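Retinol dehydratase (Spodoptera frugiperda, PDB 1FMJ) is a sulfotransferase-family enzyme that dehydrates retinol, binding it together with adenosine 3',5'-diphosphate. Local coordinates at residues Val24-Pro32 with Tyr202-Phe213. Numbering follows the deposited sequence.
Sequences VKANLGAFP and YLLNKQSNFKDF
Phe31 and Leu203 meet at the wall of the retinol pocket, where the loop between helix 18-24 and strand 35-38 packs on the linker joining helices 187-200 and 210-218; both residues touch the bound retinol. Leu203 CD2 sits over one face of the Phe31 ring, 3.6 Å from its centroid and 17° off the ring normal, a CH-pi contact displaced toward the rim on CE1 and CZ. The Phe31 side chain runs beside that of Leu203 in the same direction; its chi1 near 180° swings the ring away from its own backbone N. The linker leaves helix 187-200 through a Schellman motif whose C-prime residue is Tyr202. Beyond Leu203, Asn205 grips the loop twice. Its backbone N donates to Asn27 O at 2.8 Å and a nearly straight 165°, and Leu204 CA adds a CA-H...O contact to the same oxygen at 3.4 Å. Its side-chain OD1 accepts from Ala30 N at 3.2 Å, the donor tilted from the amide plane, while Ala30 CB rests against OD1. Replacing Asn205 with alanine would remove the amide and is likely to leave Ala30 N without this acceptor and the chain just before Phe31 freer to shift. Asn205 also begins a type I turn closed by Ser208 N. The Asn27 amide lies against this turn and the helix start, its CG 3.6 Å from Ser208 OG, and its side chain also touches Met216 of helix 210-218, whose first turn Asn209 and Asp212 close with a capping box. Leu203 O is buried without a partner; the polar hold across the contact is the pair of Asn205 bonds, to Asn27 O and from Ala30 N, whereas the retinol-facing end relies on apolar ring-to-methyl packing.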
ATOM      1  N   VAL A  24       3.076  -2.224  20.513  1.00 33.78           N
ATOM      2  CA  VAL A  24       3.494  -1.341  19.435  1.00 33.91           C
ATOM      3  C   VAL A  24       4.769  -0.588  19.819  1.00 34.56           C
ATOM      4  O   VAL A  24       5.757  -0.609  19.086  1.00 34.89           O
ATOM      5  CB  VAL A  24       2.399  -0.324  19.090  1.00 32.96           C
ATOM      6  CG1 VAL A  24       2.907   0.641  18.037  1.00 31.89           C
ATOM      7  CG2 VAL A  24       1.168  -1.046  18.590  1.00 32.32           C
ATOM      8  N   LYS A  25       4.741   0.070  20.974  1.00 35.59           N
ATOM      9  CA  LYS A  25       5.887   0.836  21.462  1.00 37.12           C
ATOM     10  C   LYS A  25       7.111  -0.043  21.717  1.00 37.44           C
ATOM     11  O   LYS A  25       8.135   0.437  22.210  1.00 38.28           O
ATOM     12  CB  LYS A  25       5.519   1.565  22.761  1.00 37.66           C
ATOM     13  CG  LYS A  25       4.523   2.702  22.602  1.00 38.18           C
ATOM     14  CD  LYS A  25       5.169   3.902  21.930  1.00 38.86           C
ATOM     15  CE  LYS A  25       4.207   5.073  21.867  1.00 39.12           C
ATOM     16  NZ  LYS A  25       2.944   4.692  21.186  1.00 39.54           N
ATOM     17  N   ALA A  26       7.001  -1.325  21.386  1.00 37.33           N
ATOM     18  CA  ALA A  26       8.096  -2.267  21.581  1.00 36.84           C
ATOM     19  C   ALA A  26       8.688  -2.703  20.244  1.00 37.17           C
ATOM     20  O   ALA A  26       9.669  -3.442  20.196  1.00 37.08           O
ATOM     21  CB  ALA A  26       7.598  -3.477  22.350  1.00 37.03           C
ATOM     22  N   ASN A  27       8.077  -2.239  19.160  1.00 36.34           N
ATOM     23  CA  ASN A  27       8.532  -2.569  17.818  1.00 36.02           C
ATOM     24  C   ASN A  27       8.610  -1.329  16.938  1.00 34.01           C
ATOM     25  O   ASN A  27       9.447  -1.252  16.040  1.00 33.17           O
ATOM     26  CB  ASN A  27       7.578  -3.570  17.167  1.00 37.93           C
ATOM     27  CG  ASN A  27       7.769  -4.978  17.681  1.00 41.25           C
ATOM     28  OD1 ASN A  27       7.778  -5.224  18.896  1.00 42.67           O
ATOM     29  ND2 ASN A  27       7.915  -5.921  16.756  1.00 42.09           N
ATOM     30  N   LEU A  28       7.731  -0.366  17.203  1.00 32.31           N
ATOM     31  CA  LEU A  28       7.673   0.861  16.415  1.00 30.86           C
ATOM     32  C   LEU A  28       7.911   2.102  17.279  1.00 30.65           C
ATOM     33  O   LEU A  28       7.826   3.230  16.788  1.00 30.03           O
ATOM     34  CB  LEU A  28       6.299   0.973  15.754  1.00 30.12           C
ATOM     35  CG  LEU A  28       5.658  -0.325  15.249  1.00 29.61           C
ATOM     36  CD1 LEU A  28       4.193  -0.095  14.939  1.00 29.80           C
ATOM     37  CD2 LEU A  28       6.390  -0.806  14.015  1.00 30.38           C
ATOM     38  N   GLY A  29       8.207   1.884  18.558  1.00 29.56           N
ATOM     39  CA  GLY A  29       8.419   2.984  19.487  1.00 29.23           C
ATOM     40  C   GLY A  29       9.380   4.076  19.049  1.00 28.78           C
ATOM     41  O   GLY A  29       9.094   5.259  19.206  1.00 29.59           O
ATOM     42  N   ALA A  30      10.523   3.683  18.503  1.00 28.20           N
ATOM     43  CA  ALA A  30      11.520   4.645  18.060  1.00 26.54           C
ATOM     44  C   ALA A  30      10.976   5.603  16.996  1.00 26.17           C
ATOM     45  O   ALA A  30      11.343   6.779  16.965  1.00 25.25           O
ATOM     46  CB  ALA A  30      12.746   3.911  17.534  1.00 25.98           C
ATOM     47  N   PHE A  31      10.105   5.110  16.122  1.00 25.85           N
ATOM     48  CA  PHE A  31       9.564   5.970  15.077  1.00 25.24           C
ATOM     49  C   PHE A  31       8.699   7.054  15.698  1.00 25.84           C
ATOM     50  O   PHE A  31       7.900   6.782  16.584  1.00 25.86           O
ATOM     51  CB  PHE A  31       8.743   5.166  14.077  1.00 24.62           C
ATOM     52  CG  PHE A  31       8.423   5.930  12.831  1.00 24.30           C
ATOM     53  CD1 PHE A  31       9.448   6.371  11.993  1.00 23.63           C
ATOM     54  CD2 PHE A  31       7.103   6.240  12.505  1.00 22.06           C
ATOM     55  CE1 PHE A  31       9.160   7.114  10.846  1.00 23.36           C
ATOM     56  CE2 PHE A  31       6.810   6.977  11.363  1.00 21.50           C
ATOM     57  CZ  PHE A  31       7.841   7.415  10.533  1.00 22.45           C
ATOM     58  N   PRO A  32       8.839   8.304  15.224  1.00 26.22           N
ATOM     59  CA  PRO A  32       8.085   9.457  15.728  1.00 26.43           C
ATOM     60  C   PRO A  32       6.562   9.454  15.622  1.00 26.04           C
ATOM     61  O   PRO A  32       5.879   9.749  16.598  1.00 26.48           O
ATOM     62  CB  PRO A  32       8.706  10.632  14.969  1.00 26.87           C
ATOM     63  CG  PRO A  32      10.121  10.181  14.752  1.00 27.01           C
ATOM     64  CD  PRO A  32       9.902   8.748  14.306  1.00 26.63           C
ATOM     65  N   TYR A 202      13.209   2.614   8.047  1.00 20.02           N
ATOM     66  CA  TYR A 202      13.597   2.792   9.438  1.00 21.96           C
ATOM     67  C   TYR A 202      12.391   2.923  10.362  1.00 23.18           C
ATOM     68  O   TYR A 202      12.450   3.644  11.350  1.00 24.22           O
ATOM     69  CB  TYR A 202      14.482   4.037   9.594  1.00 20.98           C
ATOM     70  CG  TYR A 202      15.807   3.963   8.865  1.00 21.44           C
ATOM     71  CD1 TYR A 202      16.013   4.654   7.665  1.00 21.68           C
ATOM     72  CD2 TYR A 202      16.846   3.175   9.357  1.00 20.95           C
ATOM     73  CE1 TYR A 202      17.226   4.554   6.974  1.00 22.19           C
ATOM     74  CE2 TYR A 202      18.050   3.067   8.675  1.00 20.50           C
ATOM     75  CZ  TYR A 202      18.235   3.753   7.489  1.00 21.31           C
ATOM     76  OH  TYR A 202      19.424   3.613   6.815  1.00 21.95           O
ATOM     77  N   LEU A 203      11.304   2.228  10.044  1.00 24.54           N
ATOM     78  CA  LEU A 203      10.093   2.291  10.859  1.00 25.97           C
ATOM     79  C   LEU A 203      10.149   1.378  12.083  1.00 27.81           C
ATOM     80  O   LEU A 203       9.485   1.638  13.091  1.00 28.58           O
ATOM     81  CB  LEU A 203       8.865   1.913  10.022  1.00 24.26           C
ATOM     82  CG  LEU A 203       8.603   2.702   8.740  1.00 23.25           C
ATOM     83  CD1 LEU A 203       7.320   2.206   8.096  1.00 24.20           C
ATOM     84  CD2 LEU A 203       8.506   4.181   9.047  1.00 23.41           C
ATOM     85  N   LEU A 204      10.944   0.314  11.995  1.00 29.27           N
ATOM     86  CA  LEU A 204      11.051  -0.650  13.089  1.00 30.65           C
ATOM     87  C   LEU A 204      12.274  -0.490  13.968  1.00 30.96           C
ATOM     88  O   LEU A 204      13.331  -0.068  13.506  1.00 32.63           O
ATOM     89  CB  LEU A 204      11.062  -2.081  12.543  1.00 30.23           C
ATOM     90  CG  LEU A 204       9.859  -2.594  11.759  1.00 32.03           C
ATOM     91  CD1 LEU A 204      10.087  -4.047  11.367  1.00 31.33           C
ATOM     92  CD2 LEU A 204       8.608  -2.462  12.600  1.00 31.19           C
ATOM     93  N   ASN A 205      12.121  -0.848  15.240  1.00 32.32           N
ATOM     94  CA  ASN A 205      13.224  -0.810  16.188  1.00 32.90           C
ATOM     95  C   ASN A 205      14.195  -1.879  15.701  1.00 33.48           C
ATOM     96  O   ASN A 205      13.792  -3.009  15.427  1.00 33.42           O
ATOM     97  CB  ASN A 205      12.725  -1.150  17.593  1.00 34.19           C
ATOM     98  CG  ASN A 205      11.794  -0.090  18.150  1.00 35.15           C
ATOM     99  OD1 ASN A 205      11.347   0.800  17.426  1.00 36.07           O
ATOM    100  ND2 ASN A 205      11.490  -0.186  19.439  1.00 36.08           N
ATOM    101  N   LYS A 206      15.467  -1.518  15.583  1.00 34.29           N
ATOM    102  CA  LYS A 206      16.492  -2.436  15.093  1.00 34.83           C
ATOM    103  C   LYS A 206      16.566  -3.760  15.855  1.00 35.34           C
ATOM    104  O   LYS A 206      16.839  -4.809  15.261  1.00 36.02           O
ATOM    105  CB  LYS A 206      17.852  -1.740  15.108  1.00 34.99           C
ATOM    106  N   GLN A 207      16.315  -3.718  17.162  1.00 35.08           N
ATOM    107  CA  GLN A 207      16.368  -4.923  17.984  1.00 35.11           C
ATOM    108  C   GLN A 207      15.112  -5.791  17.883  1.00 35.08           C
ATOM    109  O   GLN A 207      14.982  -6.789  18.596  1.00 35.68           O
ATOM    110  CB  GLN A 207      16.626  -4.546  19.439  1.00 36.16           C
ATOM    111  N   SER A 208      14.186  -5.408  17.005  1.00 33.96           N
ATOM    112  CA  SER A 208      12.952  -6.163  16.806  1.00 32.46           C
ATOM    113  C   SER A 208      13.115  -7.125  15.635  1.00 31.67           C
ATOM    114  O   SER A 208      13.836  -6.822  14.679  1.00 31.53           O
ATOM    115  CB  SER A 208      11.775  -5.215  16.535  1.00 33.18           C
ATOM    116  OG  SER A 208      11.377  -4.523  17.713  1.00 34.01           O
ATOM    117  N   ASN A 209      12.454  -8.279  15.714  1.00 29.00           N
ATOM    118  CA  ASN A 209      12.531  -9.283  14.653  1.00 28.14           C
ATOM    119  C   ASN A 209      11.182  -9.499  13.961  1.00 27.43           C
ATOM    120  O   ASN A 209      10.186  -8.847  14.285  1.00 25.67           O
ATOM    121  CB  ASN A 209      13.032 -10.625  15.205  1.00 29.02           C
ATOM    122  CG  ASN A 209      12.165 -11.152  16.332  1.00 29.53           C
ATOM    123  OD1 ASN A 209      10.941 -11.023  16.304  1.00 30.30           O
ATOM    124  ND2 ASN A 209      12.799 -11.765  17.329  1.00 32.16           N
ATOM    125  N   PHE A 210      11.149 -10.433  13.021  1.00 26.09           N
ATOM    126  CA  PHE A 210       9.919 -10.689  12.292  1.00 26.19           C
ATOM    127  C   PHE A 210       8.781 -11.234  13.143  1.00 25.57           C
ATOM    128  O   PHE A 210       7.627 -10.878  12.930  1.00 25.90           O
ATOM    129  CB  PHE A 210      10.156 -11.642  11.122  1.00 24.07           C
ATOM    130  CG  PHE A 210       8.913 -11.921  10.338  1.00 23.90           C
ATOM    131  CD1 PHE A 210       8.271 -10.895   9.648  1.00 23.36           C
ATOM    132  CD2 PHE A 210       8.337 -13.183  10.349  1.00 23.38           C
ATOM    133  CE1 PHE A 210       7.069 -11.122   8.987  1.00 22.56           C
ATOM    134  CE2 PHE A 210       7.137 -13.417   9.692  1.00 21.81           C
ATOM    135  CZ  PHE A 210       6.502 -12.388   9.013  1.00 23.27           C
ATOM    136  N   LYS A 211       9.089 -12.103  14.101  1.00 26.11           N
ATOM    137  CA  LYS A 211       8.032 -12.653  14.933  1.00 24.78           C
ATOM    138  C   LYS A 211       7.332 -11.555  15.718  1.00 24.67           C
ATOM    139  O   LYS A 211       6.120 -11.620  15.908  1.00 24.05           O
ATOM    140  CB  LYS A 211       8.573 -13.711  15.889  1.00 25.79           C
ATOM    141  CG  LYS A 211       7.478 -14.379  16.697  1.00 26.44           C
ATOM    142  CD  LYS A 211       8.018 -15.494  17.573  1.00 28.89           C
ATOM    143  CE  LYS A 211       6.896 -16.195  18.318  1.00 28.85           C
ATOM    144  NZ  LYS A 211       7.434 -17.143  19.338  1.00 30.50           N
ATOM    145  N   ASP A 212       8.082 -10.552  16.180  1.00 24.13           N
ATOM    146  CA  ASP A 212       7.465  -9.447  16.913  1.00 24.88           C
ATOM    147  C   ASP A 212       6.603  -8.670  15.923  1.00 24.27           C
ATOM    148  O   ASP A 212       5.555  -8.131  16.273  1.00 23.17           O
ATOM    149  CB  ASP A 212       8.505  -8.481  17.483  1.00 27.70           C
ATOM    150  CG  ASP A 212       9.403  -9.119  18.508  1.00 29.17           C
ATOM    151  OD1 ASP A 212       8.920  -9.975  19.272  1.00 30.44           O
ATOM    152  OD2 ASP A 212      10.594  -8.740  18.553  1.00 31.95           O
ATOM    153  N   PHE A 213       7.065  -8.602  14.683  1.00 23.45           N
ATOM    154  CA  PHE A 213       6.322  -7.888  13.658  1.00 22.83           C
ATOM    155  C   PHE A 213       5.037  -8.662  13.368  1.00 23.31           C
ATOM    156  O   PHE A 213       3.970  -8.069  13.203  1.00 23.40           O
ATOM    157  CB  PHE A 213       7.155  -7.748  12.383  1.00 20.94           C
ATOM    158  CG  PHE A 213       6.499  -6.903  11.327  1.00 21.70           C
ATOM    159  CD1 PHE A 213       6.554  -5.512  11.398  1.00 21.61           C
ATOM    160  CD2 PHE A 213       5.772  -7.490  10.299  1.00 20.60           C
ATOM    161  CE1 PHE A 213       5.890  -4.719  10.457  1.00 20.03           C
ATOM    162  CE2 PHE A 213       5.103  -6.701   9.352  1.00 21.68           C
ATOM    163  CZ  PHE A 213       5.164  -5.317   9.436  1.00 19.30           C
TER